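Local coordinates for protein pyruvate kinase (Cryptosporidium parvum, PDB 4DRS) that probably catalyses the last step of glycolysis, passing the phosphoryl group of phosphoenolpyruvate to ADP to yield pyruvate and ATP, at residues Ile49-Pro54 / Val72-Phe77; Leu108-Pro113 / Ile233-Val238; Ile115-Leu120 / Lys199-Pro204; Lys135-Tyr140 / Cys148-Tyr153; Ile268-Asn273 / Gly289-Arg294. All coordinates share one frame; numbering follows the deposited sequence.

Contact 1 (Ile49-Pro54 / Val72-Phe77); sequences ICTIGP and VARLNF. With ACT (acetate ion), chain G.
T51 and R74 meet on the first two strands of the TIM barrel, the parallel arms of a beta-alpha-beta unit connected through helix 59-68. The backbones pair in register: C50 N donates to V72 O, C50 O accepts from R74 N at 2.8 Å, and I52 N reaches R74 O at 174°. R74, with CG anti to its backbone N (chi1 174°) and the chain extended to NE, carries its guanidinium alongside T51. There NH1 donates to T51 OG1 at 2.7 Å, in the guanidinium plane, while NE is salt-bridged to D109. On the same face I49 CG1 packs against V72 CB at 3.8 Å; on the face of A73, its methyl meets I52 CG1, toward helix 82-97. Beyond the ladder a water bridges I52 O and N76 N. N76 OD1 accepts from S78 N, and ND2 binds a glycerol and, weakly, an acetate. R74 and N76 belong to the ADP site, empty of ADP here, at the C-terminal strand ends as in TIM-barrel enzymes.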
# COMPACT_ATOMS: atom_id res chain seq x y z
N ILE A 49 -9.93 -4.92 -34.50
CA ILE A 49 -11.01 -5.34 -35.38
C ILE A 49 -11.19 -4.31 -36.50
O ILE A 49 -11.26 -3.11 -36.23
CB ILE A 49 -12.34 -5.51 -34.62
CG1 ILE A 49 -12.19 -6.53 -33.48
CG2 ILE A 49 -13.46 -5.92 -35.57
CD1 ILE A 49 -13.43 -6.71 -32.64
N CYS A 50 -11.25 -4.78 -37.75
CA CYS A 50 -11.52 -3.92 -38.90
C CYS A 50 -12.81 -4.33 -39.58
O CYS A 50 -13.03 -5.51 -39.83
CB CYS A 50 -10.39 -3.98 -39.93
SG CYS A 50 -8.78 -3.48 -39.31
N THR A 51 -13.65 -3.34 -39.87
CA THR A 51 -14.88 -3.58 -40.60
C THR A 51 -14.57 -3.60 -42.08
O THR A 51 -13.96 -2.67 -42.62
CB THR A 51 -15.92 -2.48 -40.30
OG1 THR A 51 -16.10 -2.38 -38.88
CG2 THR A 51 -17.25 -2.80 -40.97
N ILE A 52 -14.98 -4.68 -42.74
CA ILE A 52 -14.70 -4.85 -44.16
C ILE A 52 -15.88 -4.38 -45.00
O ILE A 52 -17.00 -4.84 -44.83
CB ILE A 52 -14.32 -6.31 -44.52
CG1 ILE A 52 -13.31 -6.90 -43.52
CG2 ILE A 52 -13.79 -6.39 -45.95
CD1 ILE A 52 -12.06 -6.08 -43.27
N GLY A 53 -15.61 -3.44 -45.90
CA GLY A 53 -16.61 -2.95 -46.82
C GLY A 53 -16.02 -2.75 -48.21
O GLY A 53 -14.95 -3.28 -48.51
N PRO A 54 -16.71 -1.96 -49.05
CA PRO A 54 -16.31 -1.73 -50.45
C PRO A 54 -14.86 -1.29 -50.61
O PRO A 54 -14.18 -1.76 -51.53
CB PRO A 54 -17.26 -0.62 -50.91
CG PRO A 54 -18.46 -0.77 -50.04
CD PRO A 54 -17.94 -1.22 -48.71
N VAL A 72 -9.11 -9.28 -36.35
CA VAL A 72 -10.45 -9.77 -36.65
C VAL A 72 -11.06 -8.94 -37.78
O VAL A 72 -10.98 -7.70 -37.76
CB VAL A 72 -11.37 -9.71 -35.40
CG1 VAL A 72 -12.79 -10.12 -35.75
CG2 VAL A 72 -10.82 -10.56 -34.27
N ALA A 73 -11.67 -9.62 -38.75
CA ALA A 73 -12.44 -8.95 -39.79
C ALA A 73 -13.93 -8.99 -39.45
O ALA A 73 -14.47 -10.06 -39.11
CB ALA A 73 -12.18 -9.58 -41.15
N ARG A 74 -14.59 -7.84 -39.53
CA ARG A 74 -16.00 -7.71 -39.19
C ARG A 74 -16.87 -7.44 -40.41
O ARG A 74 -16.55 -6.58 -41.24
CB ARG A 74 -16.19 -6.59 -38.17
CG ARG A 74 -17.63 -6.24 -37.82
CD ARG A 74 -17.64 -5.11 -36.80
NE ARG A 74 -18.97 -4.54 -36.59
CZ ARG A 74 -19.41 -3.42 -37.15
NH1 ARG A 74 -18.64 -2.72 -37.98
NH2 ARG A 74 -20.63 -2.99 -36.89
N LEU A 75 -17.96 -8.18 -40.50
CA LEU A 75 -18.94 -8.02 -41.56
C LEU A 75 -20.19 -7.42 -40.96
O LEU A 75 -20.88 -8.07 -40.17
CB LEU A 75 -19.25 -9.38 -42.20
CG LEU A 75 -18.08 -10.20 -42.74
CD1 LEU A 75 -18.58 -11.46 -43.44
CD2 LEU A 75 -17.22 -9.38 -43.67
N ASN A 76 -20.46 -6.17 -41.31
CA ASN A 76 -21.66 -5.49 -40.86
C ASN A 76 -22.86 -5.91 -41.69
O ASN A 76 -23.02 -5.47 -42.83
CB ASN A 76 -21.46 -3.97 -40.92
CG ASN A 76 -22.56 -3.21 -40.20
OD1 ASN A 76 -23.60 -3.77 -39.86
ND2 ASN A 76 -22.33 -1.92 -39.97
N PHE A 77 -23.72 -6.75 -41.12
CA PHE A 77 -24.88 -7.26 -41.85
C PHE A 77 -26.06 -6.27 -41.92
O PHE A 77 -27.16 -6.63 -42.33
CB PHE A 77 -25.30 -8.64 -41.33
CG PHE A 77 -24.63 -9.80 -42.05
CD1 PHE A 77 -25.39 -10.81 -42.62
CD2 PHE A 77 -23.24 -9.86 -42.16
CE1 PHE A 77 -24.78 -11.87 -43.28
CE2 PHE A 77 -22.62 -10.91 -42.83
CZ PHE A 77 -23.39 -11.92 -43.39
C ACT G . -19.63 0.35 -40.41
O ACT G . -20.37 0.14 -39.42
OXT ACT G . -18.65 1.11 -40.33
CH3 ACT G . -19.92 -0.31 -41.73
O HOH W 1 -19.20 -5.34 -43.61

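Contact 2 (Leu108-Pro113 / Ile233-Val238); sequences LDTKGP and IALSFV
S236 and T110 make the tight part of this contact, toward the C-terminal ends of two neighbouring parallel barrel strands. S236 OG, beside its own backbone N (chi1 -65°), donates to T110 O at 2.7 Å, approaching tilted from the carbonyl plane. S236 CB is 3.7 Å from T110 OG1. Leading up to this point, A234 N donates to L108 O at 2.7 Å and T110 N to A234 O at 3.0 Å, so two backbone bonds hold the strands together up to T110. D109, held by R74 as well, is salt-bridged to K270 through OD1 and lays its carboxylate over A234 CB, with OD2 3.8 Å from that methyl. A water belongs to this buried part too, accepting from T110 OG1 and donating to S236 O at 2.9 Å.

The looser, partly exposed side begins at P113 and F237. Here the contact is mainly apolar: P113 CG lies 3.9 Å from F237 CB, and the proline comes at the phenyl ring obliquely. G112 takes a positive phi (69°) where a side chain would run into S236 CB. A tight strand pair that opens into loops at its C-terminal end is the usual architecture of a TIM-barrel mouth, the end that carries the active site in pyruvate kinases.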
# COMPACT_ATOMS: atom_id res chain seq x y z
N LEU A 108 -19.44 -11.77 -37.46
CA LEU A 108 -20.69 -11.33 -38.05
C LEU A 108 -21.40 -10.41 -37.05
O LEU A 108 -21.65 -10.79 -35.90
CB LEU A 108 -21.55 -12.55 -38.43
CG LEU A 108 -22.93 -12.34 -39.08
CD1 LEU A 108 -23.30 -13.53 -39.95
CD2 LEU A 108 -24.00 -12.09 -38.02
N ASP A 109 -21.69 -9.20 -37.50
CA ASP A 109 -22.36 -8.19 -36.69
C ASP A 109 -23.79 -8.10 -37.20
O ASP A 109 -24.01 -7.71 -38.35
CB ASP A 109 -21.64 -6.83 -36.84
CG ASP A 109 -22.15 -5.77 -35.87
OD1 ASP A 109 -23.38 -5.57 -35.73
OD2 ASP A 109 -21.29 -5.09 -35.26
N THR A 110 -24.76 -8.48 -36.37
CA THR A 110 -26.16 -8.57 -36.80
C THR A 110 -26.75 -7.20 -37.09
O THR A 110 -26.37 -6.21 -36.48
CB THR A 110 -27.07 -9.29 -35.78
OG1 THR A 110 -27.09 -8.56 -34.55
CG2 THR A 110 -26.59 -10.72 -35.53
N LYS A 111 -27.67 -7.17 -38.05
CA LYS A 111 -28.45 -5.98 -38.37
C LYS A 111 -29.24 -5.51 -37.14
O LYS A 111 -29.24 -4.33 -36.80
CB LYS A 111 -29.38 -6.26 -39.55
CG LYS A 111 -30.16 -5.06 -40.04
CD LYS A 111 -31.01 -5.41 -41.25
CE LYS A 111 -31.79 -4.19 -41.74
NZ LYS A 111 -32.35 -4.42 -43.10
N GLY A 112 -29.91 -6.45 -36.47
CA GLY A 112 -30.68 -6.14 -35.27
C GLY A 112 -31.92 -5.29 -35.51
O GLY A 112 -32.32 -5.08 -36.66
N PRO A 113 -32.53 -4.78 -34.43
CA PRO A 113 -33.79 -4.05 -34.52
C PRO A 113 -33.59 -2.59 -34.95
O PRO A 113 -33.87 -1.68 -34.18
CB PRO A 113 -34.34 -4.12 -33.10
CG PRO A 113 -33.13 -4.20 -32.23
CD PRO A 113 -32.06 -4.90 -33.03
N ILE A 233 -20.23 -13.69 -33.15
CA ILE A 233 -21.49 -13.04 -33.47
C ILE A 233 -21.58 -11.80 -32.59
O ILE A 233 -21.72 -11.89 -31.37
CB ILE A 233 -22.70 -13.97 -33.19
CG1 ILE A 233 -22.65 -15.22 -34.07
CG2 ILE A 233 -24.01 -13.22 -33.44
CD1 ILE A 233 -23.60 -16.32 -33.64
N ALA A 234 -21.47 -10.63 -33.22
CA ALA A 234 -21.68 -9.37 -32.52
C ALA A 234 -23.17 -9.08 -32.55
O ALA A 234 -23.72 -8.71 -33.59
CB ALA A 234 -20.88 -8.24 -33.15
N LEU A 235 -23.82 -9.27 -31.41
CA LEU A 235 -25.26 -9.17 -31.31
C LEU A 235 -25.67 -7.72 -31.04
O LEU A 235 -25.40 -7.18 -29.96
CB LEU A 235 -25.75 -10.11 -30.20
CG LEU A 235 -27.06 -10.87 -30.34
CD1 LEU A 235 -27.07 -11.74 -31.59
CD2 LEU A 235 -27.27 -11.73 -29.09
N SER A 236 -26.29 -7.08 -32.03
CA SER A 236 -26.67 -5.67 -31.92
C SER A 236 -27.83 -5.41 -30.97
O SER A 236 -28.80 -6.18 -30.93
CB SER A 236 -26.99 -5.08 -33.30
OG SER A 236 -25.85 -5.06 -34.14
N PHE A 237 -27.73 -4.32 -30.22
CA PHE A 237 -28.80 -3.84 -29.31
C PHE A 237 -29.30 -4.86 -28.29
O PHE A 237 -30.51 -4.96 -28.06
CB PHE A 237 -29.99 -3.27 -30.11
CG PHE A 237 -29.73 -1.92 -30.72
CD1 PHE A 237 -30.04 -0.75 -30.02
CD2 PHE A 237 -29.19 -1.81 -32.00
CE1 PHE A 237 -29.80 0.49 -30.58
CE2 PHE A 237 -28.95 -0.57 -32.56
CZ PHE A 237 -29.25 0.59 -31.85
N VAL A 238 -28.39 -5.60 -27.67
CA VAL A 238 -28.76 -6.51 -26.58
C VAL A 238 -29.25 -5.67 -25.40
O VAL A 238 -28.67 -4.63 -25.09
CB VAL A 238 -27.58 -7.41 -26.17
CG1 VAL A 238 -27.92 -8.25 -24.94
CG2 VAL A 238 -27.20 -8.32 -27.33
O HOH W 2 -29.21 -8.32 -32.78

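Contact 3 (Ile115-Leu120 / Lys199-Pro204); sequences IRTGML and KNMNLP
I115 packs against M201, its CG2 branch 3.7 Å from M201 CB and close to the methionine methyl as well, the two side chains crossing at a slant. CG2 points there because it stands anti to the backbone N while CG1 is turned anti to the carbonyl carbon, leaving CD1 to touch L203 CD1 at 4.2 Å. The I115 carbonyl takes a weak bond from M201 N, bent to 121°.

R116 comes next, and its backbone forms a single bridge with N200. The two segments lie where the chain leaves the barrel for the small B domain of pyruvate kinase and where it comes back, the second on edge strand 201-202 of the B-domain sheet. The R116 side chain runs beside that of N200 in the same direction, with guanidinium and amide planes 51° apart. A water lying in the guanidinium plane accepts from R116 NH2 at 2.9 Å and donates to N200 OD1. NE is salt-bridged to E114, and NH1 binds R198 O. R116 belongs to the ADP site, close to H79.

T117 then doubles the link to K199: T117 N donates to K199 O at 3.0 Å, and K199 N donates back to T117 OG1 at 2.9 Å. With chi1 at 53° that hydroxyl stands between the backbone N and the carbonyl carbon, facing the K199 amide, while K199 CB packs 3.7 Å from it.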
# COMPACT_ATOMS: atom_id res chain seq x y z
N ILE A 115 -34.26 0.70 -37.76
CA ILE A 115 -35.21 1.27 -38.70
C ILE A 115 -34.43 2.05 -39.76
O ILE A 115 -33.61 2.91 -39.43
CB ILE A 115 -36.22 2.22 -38.00
CG1 ILE A 115 -36.88 1.53 -36.81
CG2 ILE A 115 -37.27 2.70 -38.99
CD1 ILE A 115 -37.45 2.48 -35.78
N ARG A 116 -34.69 1.73 -41.03
CA ARG A 116 -34.03 2.43 -42.12
C ARG A 116 -35.02 3.02 -43.11
O ARG A 116 -36.17 2.57 -43.20
CB ARG A 116 -33.01 1.52 -42.83
CG ARG A 116 -31.77 1.23 -42.00
CD ARG A 116 -30.58 0.84 -42.87
NE ARG A 116 -29.38 0.54 -42.08
CZ ARG A 116 -28.51 1.45 -41.65
NH1 ARG A 116 -28.67 2.74 -41.91
NH2 ARG A 116 -27.46 1.06 -40.94
N THR A 117 -34.58 4.05 -43.83
CA THR A 117 -35.39 4.66 -44.89
C THR A 117 -35.25 3.86 -46.19
O THR A 117 -34.37 3.00 -46.31
CB THR A 117 -35.01 6.14 -45.13
OG1 THR A 117 -33.60 6.25 -45.35
CG2 THR A 117 -35.40 6.99 -43.94
N GLY A 118 -36.13 4.13 -47.15
CA GLY A 118 -36.12 3.42 -48.43
C GLY A 118 -35.23 4.04 -49.48
O GLY A 118 -34.40 4.91 -49.18
N MET A 119 -35.41 3.60 -50.72
CA MET A 119 -34.65 4.13 -51.86
C MET A 119 -35.24 5.46 -52.32
O MET A 119 -36.45 5.66 -52.27
CB MET A 119 -34.64 3.12 -53.01
CG MET A 119 -34.02 1.77 -52.67
SD MET A 119 -32.24 1.84 -52.39
CE MET A 119 -31.63 1.85 -54.08
N LEU A 120 -34.37 6.36 -52.78
CA LEU A 120 -34.78 7.70 -53.19
C LEU A 120 -35.13 7.80 -54.68
O LEU A 120 -35.18 6.78 -55.38
CB LEU A 120 -33.74 8.75 -52.79
CG LEU A 120 -33.55 9.04 -51.29
CD1 LEU A 120 -32.37 9.97 -51.06
CD2 LEU A 120 -34.81 9.63 -50.66
N LYS A 199 -30.92 5.50 -44.72
CA LYS A 199 -30.47 6.22 -43.54
C LYS A 199 -31.14 5.73 -42.26
O LYS A 199 -32.26 5.21 -42.30
CB LYS A 199 -30.66 7.73 -43.71
CG LYS A 199 -29.63 8.39 -44.62
CD LYS A 199 -28.22 8.27 -44.04
CE LYS A 199 -27.19 8.90 -44.97
NZ LYS A 199 -25.81 8.71 -44.45
N ASN A 200 -30.44 5.89 -41.14
CA ASN A 200 -30.94 5.53 -39.82
C ASN A 200 -32.21 6.30 -39.46
O ASN A 200 -32.44 7.40 -39.97
CB ASN A 200 -29.86 5.81 -38.76
CG ASN A 200 -28.48 5.38 -39.21
OD1 ASN A 200 -28.16 4.19 -39.23
ND2 ASN A 200 -27.64 6.35 -39.57
N MET A 201 -33.03 5.72 -38.60
CA MET A 201 -34.22 6.40 -38.10
C MET A 201 -34.39 6.14 -36.61
O MET A 201 -34.12 5.04 -36.13
CB MET A 201 -35.47 5.96 -38.87
CG MET A 201 -36.50 7.08 -39.06
SD MET A 201 -37.85 6.67 -40.18
CE MET A 201 -39.10 6.15 -39.01
N ASN A 202 -34.83 7.17 -35.88
CA ASN A 202 -34.97 7.09 -34.43
C ASN A 202 -36.30 7.64 -33.95
O ASN A 202 -36.81 8.62 -34.49
CB ASN A 202 -33.83 7.85 -33.75
CG ASN A 202 -32.46 7.32 -34.13
OD1 ASN A 202 -32.06 6.23 -33.72
ND2 ASN A 202 -31.73 8.11 -34.92
N LEU A 203 -36.84 7.00 -32.91
CA LEU A 203 -38.10 7.44 -32.30
C LEU A 203 -37.91 7.68 -30.80
O LEU A 203 -38.20 6.80 -29.98
CB LEU A 203 -39.21 6.41 -32.56
CG LEU A 203 -39.47 5.93 -33.99
CD1 LEU A 203 -40.51 4.81 -33.98
CD2 LEU A 203 -39.91 7.06 -34.90
N PRO A 204 -37.42 8.88 -30.43
CA PRO A 204 -37.18 9.25 -29.03
C PRO A 204 -38.43 9.15 -28.16
O PRO A 204 -39.50 9.63 -28.56
CB PRO A 204 -36.71 10.71 -29.12
CG PRO A 204 -36.17 10.85 -30.49
CD PRO A 204 -37.04 9.98 -31.34
O HOH W 3 -25.74 3.39 -40.56

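Contact 4 (Lys135-Tyr140 / Cys148-Tyr153); sequences KITTDY and CISCSY
S150 and Y140 make the first shell, beyond the end of strand 133-137. S150 OG, anti to the backbone N (chi1 -167°), donates to D139 O at 2.7 Å from well above the carbonyl plane rather than along a lone pair, and it also lies at the edge of the Y140 ring. That ring carries S152 over one face, CB 3.9 Å from the centroid and almost straight above it, a CH-pi contact.

One step back, the parallel strands are laced by I149 N to K135 O and by T137 N to I149 O, both at 3.0 Å. I136 and I149 share a face of the sheet, CG1 alongside CG1 at 3.8 Å, and I136 CG2 also meets C151 CB at 3.7 Å. On the other face the aliphatic K135 CD touches C148 SG, while T137 CG2 sits near the same sulfur.

The outer shell sets these groups in place. T137 OG1 accepts from D139 N at 3.1 Å, an ST turn that presents the D139 carbonyl to S150. S152 OG binds R116 N, which ties the residue over the Y140 ring to the linker from the barrel, and T138 OG1 holds D183 O on the way to strand 184-188. The turn is therefore fixed by hydroxyls gripping backbone groups: S150 OG on D139 O and T137 OG1 on D139 N.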
# COMPACT_ATOMS: atom_id res chain seq x y z
N LYS A 135 -44.05 13.28 -45.88
CA LYS A 135 -44.78 12.04 -45.66
C LYS A 135 -43.81 10.87 -45.56
O LYS A 135 -42.77 10.86 -46.23
CB LYS A 135 -45.78 11.82 -46.80
CG LYS A 135 -46.74 10.66 -46.60
CD LYS A 135 -47.64 10.49 -47.81
CE LYS A 135 -48.53 9.26 -47.68
NZ LYS A 135 -49.41 9.08 -48.87
N ILE A 136 -44.14 9.89 -44.72
CA ILE A 136 -43.33 8.68 -44.57
C ILE A 136 -44.23 7.45 -44.61
O ILE A 136 -44.97 7.18 -43.66
CB ILE A 136 -42.49 8.69 -43.26
CG1 ILE A 136 -41.63 9.96 -43.17
CG2 ILE A 136 -41.61 7.45 -43.18
CD1 ILE A 136 -41.04 10.22 -41.80
N THR A 137 -44.19 6.72 -45.72
CA THR A 137 -44.99 5.51 -45.90
C THR A 137 -44.26 4.27 -45.36
O THR A 137 -43.04 4.28 -45.22
CB THR A 137 -45.40 5.30 -47.38
OG1 THR A 137 -46.17 4.10 -47.50
CG2 THR A 137 -44.18 5.22 -48.29
N THR A 138 -45.02 3.23 -45.05
CA THR A 138 -44.46 1.95 -44.59
C THR A 138 -44.33 0.95 -45.74
O THR A 138 -43.84 -0.17 -45.56
CB THR A 138 -45.28 1.33 -43.43
OG1 THR A 138 -46.63 1.10 -43.87
CG2 THR A 138 -45.29 2.25 -42.22
N ASP A 139 -44.79 1.36 -46.92
CA ASP A 139 -44.59 0.60 -48.15
C ASP A 139 -43.11 0.69 -48.51
O ASP A 139 -42.69 1.62 -49.20
CB ASP A 139 -45.48 1.16 -49.27
CG ASP A 139 -45.49 0.28 -50.51
OD1 ASP A 139 -44.46 0.21 -51.22
OD2 ASP A 139 -46.55 -0.32 -50.80
N TYR A 140 -42.33 -0.27 -48.02
CA TYR A 140 -40.87 -0.22 -48.13
C TYR A 140 -40.37 -0.26 -49.58
O TYR A 140 -39.49 0.52 -49.96
CB TYR A 140 -40.20 -1.31 -47.27
CG TYR A 140 -38.72 -1.09 -47.02
CD1 TYR A 140 -38.21 0.19 -46.76
CD2 TYR A 140 -37.83 -2.16 -47.01
CE1 TYR A 140 -36.86 0.39 -46.53
CE2 TYR A 140 -36.47 -1.97 -46.77
CZ TYR A 140 -36.00 -0.69 -46.53
OH TYR A 140 -34.66 -0.50 -46.29
N CYS A 148 -42.45 12.30 -50.13
CA CYS A 148 -42.88 11.04 -49.53
C CYS A 148 -41.78 9.98 -49.58
O CYS A 148 -41.57 9.33 -50.62
CB CYS A 148 -44.15 10.52 -50.21
SG CYS A 148 -44.73 8.91 -49.62
N ILE A 149 -41.07 9.81 -48.46
CA ILE A 149 -40.04 8.77 -48.34
C ILE A 149 -40.60 7.47 -47.77
O ILE A 149 -41.75 7.42 -47.32
CB ILE A 149 -38.81 9.24 -47.51
CG1 ILE A 149 -39.23 9.62 -46.08
CG2 ILE A 149 -38.09 10.38 -48.21
CD1 ILE A 149 -38.09 9.61 -45.08
N SER A 150 -39.78 6.43 -47.78
CA SER A 150 -40.20 5.11 -47.32
C SER A 150 -39.59 4.75 -45.97
O SER A 150 -38.66 5.41 -45.49
CB SER A 150 -39.83 4.06 -48.37
OG SER A 150 -40.49 2.84 -48.10
N CYS A 151 -40.13 3.69 -45.36
CA CYS A 151 -39.71 3.25 -44.03
C CYS A 151 -39.81 1.73 -43.91
O CYS A 151 -40.77 1.12 -44.40
CB CYS A 151 -40.59 3.93 -42.97
SG CYS A 151 -40.21 3.53 -41.25
N SER A 152 -38.82 1.12 -43.27
CA SER A 152 -38.76 -0.33 -43.12
C SER A 152 -39.65 -0.85 -41.98
O SER A 152 -40.00 -2.02 -41.95
CB SER A 152 -37.32 -0.78 -42.89
OG SER A 152 -36.77 -0.15 -41.75
N TYR A 153 -40.01 0.05 -41.07
CA TYR A 153 -40.76 -0.30 -39.86
C TYR A 153 -42.27 -0.17 -40.11
O TYR A 153 -42.82 0.93 -40.09
CB TYR A 153 -40.27 0.58 -38.70
CG TYR A 153 -40.87 0.31 -37.34
CD1 TYR A 153 -40.97 -0.99 -36.83
CD2 TYR A 153 -41.29 1.36 -36.53
CE1 TYR A 153 -41.51 -1.22 -35.57
CE2 TYR A 153 -41.83 1.14 -35.28
CZ TYR A 153 -41.94 -0.15 -34.80
OH TYR A 153 -42.47 -0.37 -33.55

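Contact 5 (Ile268-Asn273 / Gly289-Arg294); sequences ISKIEN and GIMVAR
K270 and M291 are brought side by side by different choices at chi1: the lysine CG is anti to its carbonyl carbon (chi1 -67°), whereas the methionine CG is anti to its backbone N (chi1 -175°). K270 CG then lies 3.7 Å from M291 SD, and a bend at chi3 (65°) folds the rest of the lysine past the sulfur, with CD and CE also close to it. On the same face I268 CG2 rests on M291 CB at 4.0 Å; G289 opposite I268 has no side chain to add.

The parallel backbones are stitched alternately. S269 N donates to G289 O, M291 N to S269 O at 2.8 Å, and I271 N to M291 O; a last bond, A293 N to I271 O at 3.5 Å, is weak. On the other face I271 CG1 meets I290 CG2 at 4.1 Å, beneath helices 280-286 and 306-320.

Inside the barrel mouth K270 NZ forms a long salt bridge to E272 OE2 at 3.5 Å, and OE2 also accepts from F237 N; S236 OG holds the same lysine nitrogen. With its methylenes along a thioether and NZ held by D109, S236 and E272, the position of NZ is set from both ends.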
# COMPACT_ATOMS: atom_id res chain seq x y z
N ILE A 268 -20.80 -11.97 -28.64
CA ILE A 268 -20.33 -10.69 -28.16
C ILE A 268 -21.52 -9.73 -28.17
O ILE A 268 -22.03 -9.37 -29.22
CB ILE A 268 -19.16 -10.17 -29.02
CG1 ILE A 268 -18.01 -11.18 -28.96
CG2 ILE A 268 -18.70 -8.79 -28.55
CD1 ILE A 268 -16.91 -10.92 -29.97
N SER A 269 -21.98 -9.35 -26.98
CA SER A 269 -23.16 -8.50 -26.87
C SER A 269 -22.77 -7.03 -26.97
O SER A 269 -21.84 -6.58 -26.30
CB SER A 269 -23.91 -8.78 -25.58
OG SER A 269 -24.44 -10.09 -25.59
N LYS A 270 -23.49 -6.31 -27.81
CA LYS A 270 -23.27 -4.89 -28.02
C LYS A 270 -24.21 -4.08 -27.15
O LYS A 270 -25.43 -4.17 -27.28
CB LYS A 270 -23.48 -4.52 -29.49
CG LYS A 270 -22.45 -5.13 -30.44
CD LYS A 270 -22.89 -5.07 -31.89
CE LYS A 270 -23.02 -3.64 -32.38
NZ LYS A 270 -23.57 -3.62 -33.76
N ILE A 271 -23.62 -3.30 -26.24
CA ILE A 271 -24.36 -2.38 -25.41
C ILE A 271 -24.47 -1.07 -26.19
O ILE A 271 -23.48 -0.37 -26.39
CB ILE A 271 -23.67 -2.16 -24.05
CG1 ILE A 271 -23.34 -3.52 -23.39
CG2 ILE A 271 -24.51 -1.27 -23.14
CD1 ILE A 271 -24.52 -4.44 -23.19
N GLU A 272 -25.68 -0.78 -26.66
CA GLU A 272 -25.92 0.32 -27.59
C GLU A 272 -27.04 1.25 -27.12
O GLU A 272 -27.41 2.18 -27.84
CB GLU A 272 -26.28 -0.22 -28.97
CG GLU A 272 -25.17 -0.96 -29.69
CD GLU A 272 -25.55 -1.32 -31.10
OE1 GLU A 272 -25.49 -0.44 -31.99
OE2 GLU A 272 -25.89 -2.50 -31.33
N ASN A 273 -27.60 0.98 -25.95
CA ASN A 273 -28.67 1.81 -25.40
C ASN A 273 -28.79 1.72 -23.88
O ASN A 273 -28.10 0.92 -23.24
CB ASN A 273 -30.01 1.53 -26.09
CG ASN A 273 -30.56 0.14 -25.82
OD1 ASN A 273 -30.07 -0.59 -24.96
ND2 ASN A 273 -31.59 -0.23 -26.56
N GLY A 289 -18.38 -12.06 -24.41
CA GLY A 289 -17.70 -10.78 -24.51
C GLY A 289 -18.67 -9.63 -24.65
O GLY A 289 -19.86 -9.83 -24.91
N ILE A 290 -18.15 -8.41 -24.48
CA ILE A 290 -18.92 -7.18 -24.61
C ILE A 290 -18.33 -6.24 -25.67
O ILE A 290 -17.11 -6.11 -25.79
CB ILE A 290 -19.03 -6.44 -23.25
CG1 ILE A 290 -19.93 -7.22 -22.27
CG2 ILE A 290 -19.50 -4.99 -23.41
CD1 ILE A 290 -21.37 -7.41 -22.71
N MET A 291 -19.20 -5.61 -26.45
CA MET A 291 -18.81 -4.49 -27.30
C MET A 291 -19.54 -3.23 -26.85
O MET A 291 -20.76 -3.23 -26.69
CB MET A 291 -19.11 -4.79 -28.76
CG MET A 291 -18.63 -3.72 -29.74
SD MET A 291 -19.09 -4.03 -31.46
CE MET A 291 -18.25 -5.58 -31.80
N VAL A 292 -18.77 -2.17 -26.63
CA VAL A 292 -19.33 -0.86 -26.34
C VAL A 292 -19.34 -0.06 -27.64
O VAL A 292 -18.28 0.23 -28.20
CB VAL A 292 -18.52 -0.11 -25.27
CG1 VAL A 292 -19.12 1.27 -25.01
CG2 VAL A 292 -18.46 -0.92 -23.99
N ALA A 293 -20.54 0.25 -28.13
CA ALA A 293 -20.72 0.92 -29.42
C ALA A 293 -21.68 2.11 -29.35
O ALA A 293 -22.44 2.25 -28.40
CB ALA A 293 -21.18 -0.08 -30.47
N ARG A 294 -21.63 2.94 -30.39
CA ARG A 294 -22.37 4.21 -30.47
C ARG A 294 -23.88 4.04 -30.26
O ARG A 294 -24.44 4.61 -29.32
CB ARG A 294 -22.06 4.90 -31.81
CG ARG A 294 -22.12 6.42 -31.78
CD ARG A 294 -20.93 7.03 -32.52
NE ARG A 294 -20.96 8.50 -32.51
CZ ARG A 294 -19.93 9.29 -32.80
NH1 ARG A 294 -18.75 8.77 -33.14
NH2 ARG A 294 -20.07 10.60 -32.77

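In the fold
From the N terminus, contact 1 comes first, closing the short helical loop between barrel strands 47-51 and 72-76. The next barrel strand opens contact 2, which shuts only after 119 residues, when the chain returns as strand 232-235. Within that excursion lies the B domain: contact 3 joins its outgoing and incoming ends, and contact 4 pairs two strands separated by seven residues inside contact 3. The three are thus concentric, and none of the five cross. Contact 5 follows in series, closing the helical loop to strand 289-293. Contacts 1, 2 and 5 share the eight-stranded barrel, where contact 2 touches both others; contacts 3 and 4 touch within the B domain.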